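PDB 3IM8: malonyl acyl carrier protein transacylase from Streptococcus pneumoniae, which probably transfers the malonyl group of malonyl-CoA to holo-acyl carrier protein, supplying the extender unit for fatty acid synthesis. Local coordinates for residues Q11-Y23 / R45-T58. Sequence-based numbering, arbitrary orientation.
Sequences QGAQYLGMGRDFY and RYLIDTEEDKLNQT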
ATOM      1  N   GLN A  11      -4.562   0.300   0.623  1.00 20.56           N
ATOM      2  CA  GLN A  11      -5.985   0.571   0.440  1.00 22.53           C
ATOM      3  C   GLN A  11      -6.675  -0.708  -0.021  1.00 22.44           C
ATOM      4  O   GLN A  11      -6.103  -1.451  -0.773  1.00 22.15           O
ATOM      5  CB  GLN A  11      -6.126   1.679  -0.623  1.00 23.04           C
ATOM      6  CG  GLN A  11      -7.456   2.256  -0.768  1.00 25.08           C
ATOM      7  CD  GLN A  11      -7.456   3.304  -1.852  1.00 26.81           C
ATOM      8  OE1 GLN A  11      -6.571   4.157  -1.905  1.00 22.99           O
ATOM      9  NE2 GLN A  11      -8.440   3.218  -2.755  1.00 29.78           N
ATOM     10  N   GLY A  12      -7.915  -0.945   0.431  1.00 23.22           N
ATOM     11  CA  GLY A  12      -8.651  -2.158   0.057  1.00 22.57           C
ATOM     12  C   GLY A  12      -8.719  -3.151   1.231  1.00 22.56           C
ATOM     13  O   GLY A  12      -9.621  -4.004   1.288  1.00 22.48           O
ATOM     14  N   ALA A  13      -7.809  -3.042   2.195  1.00 21.14           N
ATOM     15  CA  ALA A  13      -7.816  -4.019   3.315  1.00 21.16           C
ATOM     16  C   ALA A  13      -8.654  -3.548   4.517  1.00 21.39           C
ATOM     17  O   ALA A  13      -8.847  -4.303   5.475  1.00 22.82           O
ATOM     18  CB  ALA A  13      -6.389  -4.363   3.779  1.00 19.23           C
ATOM     19  N   GLN A  14      -9.126  -2.314   4.502  1.00 21.48           N
ATOM     20  CA  GLN A  14      -9.932  -1.810   5.625  1.00 21.91           C
ATOM     21  C   GLN A  14     -11.194  -2.668   5.911  1.00 22.24           C
ATOM     22  O   GLN A  14     -11.691  -3.379   5.036  1.00 21.51           O
ATOM     23  CB  GLN A  14     -10.295  -0.323   5.400  1.00 20.68           C
ATOM     24  CG  GLN A  14     -11.351   0.012   4.266  1.00 21.93           C
ATOM     25  CD  GLN A  14     -10.846  -0.169   2.809  1.00 24.53           C
ATOM     26  OE1 GLN A  14      -9.667  -0.465   2.565  1.00 27.44           O
ATOM     27  NE2 GLN A  14     -11.753   0.041   1.837  1.00 21.27           N
ATOM     28  N   TYR A  15     -11.732  -2.592   7.133  1.00 23.51           N
ATOM     29  CA  TYR A  15     -13.022  -3.246   7.422  1.00 23.57           C
ATOM     30  C   TYR A  15     -13.632  -2.519   8.594  1.00 23.42           C
ATOM     31  O   TYR A  15     -12.932  -1.806   9.331  1.00 22.75           O
ATOM     32  CB  TYR A  15     -12.876  -4.801   7.607  1.00 24.21           C
ATOM     33  CG  TYR A  15     -11.890  -5.196   8.702  1.00 25.67           C
ATOM     34  CD1 TYR A  15     -10.547  -5.479   8.408  1.00 23.26           C
ATOM     35  CD2 TYR A  15     -12.309  -5.250  10.054  1.00 25.45           C
ATOM     36  CE1 TYR A  15      -9.666  -5.816   9.414  1.00 24.54           C
ATOM     37  CE2 TYR A  15     -11.425  -5.566  11.070  1.00 25.05           C
ATOM     38  CZ  TYR A  15     -10.109  -5.847  10.756  1.00 25.79           C
ATOM     39  OH  TYR A  15      -9.238  -6.140  11.802  1.00 26.23           O
ATOM     40  N   LEU A  16     -14.948  -2.626   8.749  1.00 22.99           N
ATOM     41  CA  LEU A  16     -15.605  -1.849   9.775  1.00 22.10           C
ATOM     42  C   LEU A  16     -15.085  -2.348  11.127  1.00 20.58           C
ATOM     43  O   LEU A  16     -14.999  -3.528  11.350  1.00 18.54           O
ATOM     44  CB  LEU A  16     -17.138  -1.973   9.668  1.00 23.12           C
ATOM     45  CG  LEU A  16     -18.138  -1.030  10.362  1.00 25.63           C
ATOM     46  CD1 LEU A  16     -18.186   0.338   9.689  1.00 26.55           C
ATOM     47  CD2 LEU A  16     -19.536  -1.702  10.313  1.00 31.44           C
ATOM     48  N   GLY A  17     -14.732  -1.413  11.996  1.00 19.22           N
ATOM     49  CA  GLY A  17     -14.302  -1.717  13.336  1.00 19.09           C
ATOM     50  C   GLY A  17     -12.832  -2.065  13.495  1.00 19.22           C
ATOM     51  O   GLY A  17     -12.424  -2.416  14.602  1.00 19.03           O
ATOM     52  N   MET A  18     -12.039  -2.021  12.414  1.00 18.53           N
ATOM     53  CA  MET A  18     -10.618  -2.431  12.499  1.00 17.95           C
ATOM     54  C   MET A  18      -9.852  -1.671  13.589  1.00 18.10           C
ATOM     55  O   MET A  18     -10.011  -0.455  13.759  1.00 18.50           O
ATOM     56  CB  MET A  18      -9.922  -2.276  11.156  1.00 17.74           C
ATOM     57  CG  MET A  18      -9.980  -0.830  10.634  1.00 16.46           C
ATOM     58  SD  MET A  18      -9.155  -0.640   9.091  1.00 20.17           S
ATOM     59  CE  MET A  18      -9.027   1.142   9.101  1.00 16.84           C
ATOM     60  N   GLY A  19      -9.048  -2.391  14.353  1.00 18.75           N
ATOM     61  CA  GLY A  19      -8.278  -1.759  15.405  1.00 19.09           C
ATOM     62  C   GLY A  19      -9.044  -1.436  16.682  1.00 20.40           C
ATOM     63  O   GLY A  19      -8.453  -0.895  17.634  1.00 22.04           O
ATOM     64  N   ARG A  20     -10.345  -1.703  16.723  1.00 20.40           N
ATOM     65  CA  ARG A  20     -11.149  -1.268  17.897  1.00 20.93           C
ATOM     66  C   ARG A  20     -10.761  -2.021  19.176  1.00 20.98           C
ATOM     67  O   ARG A  20     -10.699  -1.412  20.256  1.00 20.49           O
ATOM     68  CB  ARG A  20     -12.680  -1.400  17.653  1.00 21.85           C
ATOM     69  CG  ARG A  20     -13.534  -1.041  18.910  1.00 20.32           C
ATOM     70  CD  ARG A  20     -13.724   0.441  19.004  1.00 17.04           C
ATOM     71  NE  ARG A  20     -13.934   0.878  20.385  1.00 18.28           N
ATOM     72  CZ  ARG A  20     -14.506   2.042  20.744  1.00 20.36           C
ATOM     73  NH1 ARG A  20     -14.584   2.359  22.027  1.00 22.41           N
ATOM     74  NH2 ARG A  20     -14.996   2.903  19.826  1.00 19.22           N
ATOM     75  N   ASP A  21     -10.540  -3.344  19.066  1.00 21.66           N
ATOM     76  CA  ASP A  21      -9.999  -4.146  20.187  1.00 22.73           C
ATOM     77  C   ASP A  21      -8.711  -3.522  20.789  1.00 23.20           C
ATOM     78  O   ASP A  21      -8.621  -3.257  22.021  1.00 24.65           O
ATOM     79  CB  ASP A  21      -9.813  -5.626  19.780  1.00 23.83           C
ATOM     80  CG  ASP A  21      -8.979  -5.831  18.488  1.00 23.19           C
ATOM     81  OD1 ASP A  21      -8.535  -4.879  17.836  1.00 21.42           O
ATOM     82  OD2 ASP A  21      -8.776  -6.999  18.100  1.00 24.25           O
ATOM     83  N   PHE A  22      -7.742  -3.241  19.929  1.00 22.32           N
ATOM     84  CA  PHE A  22      -6.503  -2.594  20.359  1.00 22.51           C
ATOM     85  C   PHE A  22      -6.789  -1.240  20.976  1.00 23.62           C
ATOM     86  O   PHE A  22      -6.173  -0.909  21.981  1.00 24.63           O
ATOM     87  CB  PHE A  22      -5.542  -2.410  19.199  1.00 20.97           C
ATOM     88  CG  PHE A  22      -5.009  -3.689  18.648  1.00 23.78           C
ATOM     89  CD1 PHE A  22      -4.853  -4.827  19.469  1.00 22.30           C
ATOM     90  CD2 PHE A  22      -4.605  -3.769  17.305  1.00 22.21           C
ATOM     91  CE1 PHE A  22      -4.304  -5.997  18.934  1.00 22.87           C
ATOM     92  CE2 PHE A  22      -4.060  -4.953  16.782  1.00 23.08           C
ATOM     93  CZ  PHE A  22      -3.927  -6.054  17.589  1.00 23.49           C
ATOM     94  N   TYR A  23      -7.719  -0.474  20.384  1.00 23.55           N
ATOM     95  CA  TYR A  23      -8.029   0.904  20.806  1.00 24.66           C
ATOM     96  C   TYR A  23      -8.497   1.032  22.262  1.00 25.42           C
ATOM     97  O   TYR A  23      -8.013   1.921  22.997  1.00 25.84           O
ATOM     98  CB  TYR A  23      -9.031   1.587  19.830  1.00 24.39           C
ATOM     99  CG  TYR A  23      -9.528   3.004  20.191  1.00 22.91           C
ATOM    100  CD1 TYR A  23      -8.999   4.132  19.537  1.00 20.03           C
ATOM    101  CD2 TYR A  23     -10.570   3.207  21.137  1.00 22.96           C
ATOM    102  CE1 TYR A  23      -9.451   5.423  19.819  1.00 19.81           C
ATOM    103  CE2 TYR A  23     -11.049   4.534  21.440  1.00 19.47           C
ATOM    104  CZ  TYR A  23     -10.473   5.600  20.757  1.00 19.30           C
ATOM    105  OH  TYR A  23     -10.856   6.842  20.993  1.00 20.77           O
ATOM    106  N   ARG A  45     -12.412   7.426  14.730  1.00 23.14           N
ATOM    107  CA  ARG A  45     -12.734   6.172  15.400  1.00 23.48           C
ATOM    108  C   ARG A  45     -14.220   5.797  15.085  1.00 24.48           C
ATOM    109  O   ARG A  45     -14.552   4.633  14.746  1.00 23.41           O
ATOM    110  CB  ARG A  45     -12.505   6.347  16.912  1.00 23.29           C
ATOM    111  CG  ARG A  45     -13.001   5.207  17.812  1.00 22.86           C
ATOM    112  CD  ARG A  45     -12.005   4.036  17.745  1.00 23.52           C
ATOM    113  NE  ARG A  45     -12.327   3.015  16.715  1.00 19.87           N
ATOM    114  CZ  ARG A  45     -11.431   2.309  16.048  1.00 19.31           C
ATOM    115  NH1 ARG A  45     -10.131   2.502  16.266  1.00 20.41           N
ATOM    116  NH2 ARG A  45     -11.836   1.418  15.148  1.00 17.74           N
ATOM    117  N   TYR A  46     -15.103   6.789  15.237  1.00 24.92           N
ATOM    118  CA  TYR A  46     -16.512   6.634  14.863  1.00 25.76           C
ATOM    119  C   TYR A  46     -16.666   6.287  13.357  1.00 25.29           C
ATOM    120  O   TYR A  46     -17.414   5.381  12.971  1.00 25.11           O
ATOM    121  CB  TYR A  46     -17.266   7.920  15.188  1.00 26.83           C
ATOM    122  CG  TYR A  46     -18.736   7.798  14.874  1.00 30.74           C
ATOM    123  CD1 TYR A  46     -19.582   6.990  15.671  1.00 34.52           C
ATOM    124  CD2 TYR A  46     -19.281   8.457  13.772  1.00 33.72           C
ATOM    125  CE1 TYR A  46     -20.957   6.833  15.359  1.00 37.29           C
ATOM    126  CE2 TYR A  46     -20.631   8.337  13.451  1.00 38.07           C
ATOM    127  CZ  TYR A  46     -21.472   7.525  14.236  1.00 39.34           C
ATOM    128  OH  TYR A  46     -22.809   7.434  13.886  1.00 39.70           O
ATOM    129  N   LEU A  47     -15.922   6.982  12.492  1.00 24.54           N
ATOM    130  CA  LEU A  47     -15.954   6.629  11.051  1.00 22.82           C
ATOM    131  C   LEU A  47     -15.608   5.171  10.855  1.00 22.16           C
ATOM    132  O   LEU A  47     -16.344   4.418  10.192  1.00 22.00           O
ATOM    133  CB  LEU A  47     -15.006   7.526  10.242  1.00 22.06           C
ATOM    134  CG  LEU A  47     -14.971   7.437   8.716  1.00 23.66           C
ATOM    135  CD1 LEU A  47     -14.475   8.736   8.096  1.00 23.83           C
ATOM    136  CD2 LEU A  47     -14.117   6.293   8.286  1.00 24.88           C
ATOM    137  N   ILE A  48     -14.496   4.743  11.445  1.00 20.88           N
ATOM    138  CA  ILE A  48     -14.051   3.372  11.245  1.00 20.35           C
ATOM    139  C   ILE A  48     -15.087   2.331  11.775  1.00 20.69           C
ATOM    140  O   ILE A  48     -15.302   1.240  11.182  1.00 20.33           O
ATOM    141  CB  ILE A  48     -12.590   3.122  11.847  1.00 20.46           C
ATOM    142  CG1 ILE A  48     -11.515   3.847  11.002  1.00 20.45           C
ATOM    143  CG2 ILE A  48     -12.261   1.645  11.830  1.00 17.80           C
ATOM    144  CD1 ILE A  48     -10.175   4.127  11.776  1.00 23.25           C
ATOM    145  N   ASP A  49     -15.695   2.659  12.900  1.00 20.61           N
ATOM    146  CA  ASP A  49     -16.602   1.772  13.585  1.00 21.31           C
ATOM    147  C   ASP A  49     -18.058   1.723  13.046  1.00 23.87           C
ATOM    148  O   ASP A  49     -18.801   0.753  13.348  1.00 22.79           O
ATOM    149  CB  ASP A  49     -16.660   2.196  15.052  1.00 21.21           C
ATOM    150  CG  ASP A  49     -15.361   1.976  15.764  1.00 20.61           C
ATOM    151  OD1 ASP A  49     -14.532   1.194  15.258  1.00 20.51           O
ATOM    152  OD2 ASP A  49     -15.176   2.562  16.829  1.00 23.10           O
ATOM    153  N   THR A  50     -18.489   2.780  12.332  1.00 25.39           N
ATOM    154  CA  THR A  50     -19.927   2.948  12.071  1.00 27.53           C
ATOM    155  C   THR A  50     -20.277   3.420  10.650  1.00 28.31           C
ATOM    156  O   THR A  50     -21.414   3.226  10.236  1.00 29.30           O
ATOM    157  CB  THR A  50     -20.574   3.926  13.077  1.00 27.71           C
ATOM    158  OG1 THR A  50     -19.979   3.750  14.369  1.00 29.91           O
ATOM    159  CG2 THR A  50     -22.104   3.708  13.192  1.00 29.25           C
ATOM    160  N   GLU A  51     -19.363   4.091   9.964  1.00 27.41           N
ATOM    161  CA  GLU A  51     -19.677   4.625   8.645  1.00 28.99           C
ATOM    162  C   GLU A  51     -19.037   3.747   7.590  1.00 29.03           C
ATOM    163  O   GLU A  51     -17.901   3.992   7.184  1.00 27.96           O
ATOM    164  CB  GLU A  51     -19.176   6.063   8.514  1.00 28.57           C
ATOM    165  CG  GLU A  51     -19.971   7.074   9.324  1.00 31.77           C
ATOM    166  CD  GLU A  51     -19.308   8.436   9.367  1.00 37.75           C
ATOM    167  OE1 GLU A  51     -20.009   9.448   9.154  1.00 39.88           O
ATOM    168  OE2 GLU A  51     -18.085   8.496   9.615  1.00 41.36           O
ATOM    169  N   GLU A  52     -19.749   2.715   7.150  1.00 28.83           N
ATOM    170  CA  GLU A  52     -19.123   1.778   6.267  1.00 29.67           C
ATOM    171  C   GLU A  52     -18.873   2.377   4.862  1.00 30.41           C
ATOM    172  O   GLU A  52     -17.810   2.162   4.271  1.00 30.01           O
ATOM    173  CB  GLU A  52     -19.864   0.441   6.227  1.00 30.51           C
ATOM    174  CG  GLU A  52     -19.007  -0.610   5.598  1.00 34.16           C
ATOM    175  CD  GLU A  52     -19.398  -2.037   5.915  1.00 40.85           C
ATOM    176  OE1 GLU A  52     -18.827  -2.934   5.237  1.00 41.12           O
ATOM    177  OE2 GLU A  52     -20.257  -2.273   6.826  1.00 44.97           O
ATOM    178  N   ASP A  53     -19.792   3.183   4.349  1.00 30.66           N
ATOM    179  CA  ASP A  53     -19.587   3.749   3.019  1.00 30.99           C
ATOM    180  C   ASP A  53     -18.448   4.764   2.970  1.00 30.18           C
ATOM    181  O   ASP A  53     -17.674   4.807   2.020  1.00 29.87           O
ATOM    182  CB  ASP A  53     -20.872   4.377   2.507  1.00 31.53           C
ATOM    183  CG  ASP A  53     -21.905   3.341   2.118  1.00 34.04           C
ATOM    184  OD1 ASP A  53     -21.528   2.187   1.809  1.00 35.98           O
ATOM    185  OD2 ASP A  53     -23.090   3.708   2.082  1.00 36.19           O
ATOM    186  N   LYS A  54     -18.350   5.585   3.993  1.00 29.70           N
ATOM    187  CA  LYS A  54     -17.247   6.539   4.056  1.00 30.22           C
ATOM    188  C   LYS A  54     -15.911   5.797   4.197  1.00 28.18           C
ATOM    189  O   LYS A  54     -14.915   6.182   3.622  1.00 26.81           O
ATOM    190  CB  LYS A  54     -17.419   7.506   5.242  1.00 30.64           C
ATOM    191  CG  LYS A  54     -18.531   8.500   5.104  1.00 33.29           C
ATOM    192  CD  LYS A  54     -18.140   9.644   5.957  1.00 36.08           C
ATOM    193  CE  LYS A  54     -19.336  10.351   6.522  1.00 38.94           C
ATOM    194  NZ  LYS A  54     -18.813  11.137   7.675  1.00 39.98           N
ATOM    195  N   LEU A  55     -15.911   4.738   4.999  1.00 27.97           N
ATOM    196  CA  LEU A  55     -14.692   3.962   5.245  1.00 26.68           C
ATOM    197  C   LEU A  55     -14.123   3.462   3.905  1.00 27.17           C
ATOM    198  O   LEU A  55     -12.883   3.397   3.742  1.00 26.72           O
ATOM    199  CB  LEU A  55     -14.923   2.796   6.250  1.00 26.19           C
ATOM    200  CG  LEU A  55     -13.750   1.831   6.610  1.00 24.92           C
ATOM    201  CD1 LEU A  55     -12.487   2.550   7.226  1.00 24.37           C
ATOM    202  CD2 LEU A  55     -14.142   0.661   7.478  1.00 21.32           C
ATOM    203  N   ASN A  56     -15.026   3.097   2.979  1.00 26.25           N
ATOM    204  CA  ASN A  56     -14.685   2.590   1.649  1.00 26.31           C
ATOM    205  C   ASN A  56     -14.496   3.695   0.592  1.00 26.37           C
ATOM    206  O   ASN A  56     -14.224   3.383  -0.567  1.00 27.11           O
ATOM    207  CB  ASN A  56     -15.757   1.564   1.179  1.00 26.75           C
ATOM    208  CG  ASN A  56     -15.682   0.245   1.950  1.00 27.55           C
ATOM    209  OD1 ASN A  56     -14.607  -0.145   2.403  1.00 28.92           O
ATOM    210  ND2 ASN A  56     -16.810  -0.430   2.117  1.00 26.20           N
ATOM    211  N   GLN A  57     -14.672   4.966   0.986  1.00 25.81           N
ATOM    212  CA  GLN A  57     -14.359   6.147   0.136  1.00 26.95           C
ATOM    213  C   GLN A  57     -12.904   6.641   0.297  1.00 25.92           C
ATOM    214  O   GLN A  57     -12.536   7.172   1.336  1.00 24.75           O
ATOM    215  CB  GLN A  57     -15.313   7.321   0.393  1.00 26.43           C
ATOM    216  CG  GLN A  57     -16.769   7.014  -0.004  1.00 31.35           C
ATOM    217  CD  GLN A  57     -17.737   8.130   0.459  1.00 36.21           C
ATOM    218  OE1 GLN A  57     -17.350   9.316   0.478  1.00 35.17           O
ATOM    219  NE2 GLN A  57     -19.008   7.738   0.866  1.00 37.31           N
ATOM    220  N   THR A  58     -12.151   6.535  -0.799  1.00 26.03           N
ATOM    221  CA  THR A  58     -10.711   6.779  -0.855  1.00 25.56           C
ATOM    222  C   THR A  58     -10.183   7.902   0.057  1.00 25.61           C
ATOM    223  O   THR A  58      -9.181   7.699   0.779  1.00 26.19           O
ATOM    224  CB  THR A  58     -10.225   6.906  -2.347  1.00 25.80           C
ATOM    225  OG1 THR A  58     -10.765   5.820  -3.110  1.00 26.39           O
ATOM    226  CG2 THR A  58      -8.690   6.858  -2.440  1.00 24.69           C
TER
HETATM  227  O   HOH W   1     -16.444  -3.839   6.544  1.00 28.03           O
HETATM  228  O   HOH W   2      -8.546   1.719  14.217  1.00 17.24           O
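Two successive type II turns, Tyr15 to Met18 and Gly17 to Arg20, lead the loop that follows strand 4-8 of the acyl transferase fold into helix 20-25, and a salt-bridge network fastens them to helix 44-50, illustrating how one buried arginine can organise a loop. Arg45 grips Asp49 side-on, NE to OD2 and NH2 to OD1, both on the syn side of the carboxylate. Arg20 NH2 reaches Asp49 OD2 at 3.0 Å from the opposite face, nearly along the C-O axis, while its NH1 pairs with Asp24. Arg45 NH2 also donates almost straight (170°) to Met18 O, at 3.0 Å, and a water joins that oxygen to Arg45 NH1. The bend at chi2 (78°) lays Arg45 CD over the centre of the Tyr23 ring, 3.4 Å from the centroid (CH-pi), and a second at chi3 turns the guanidinium toward Asp49 and Met18 O. Gly17 N bonds Ile48 O at 2.8 Å, and Met18 CG packs crosswise on Ile48 CG2. Near the predicted active-site residues Ser90 and His199, Gln11 OE1, bonded by Gln62, meets Thr58 CG2. Gln14 OE1 accepts from Gly12 N, while NE2 donates to Asn56 OD1 at 2.9 Å, the two amide planes 66° apart.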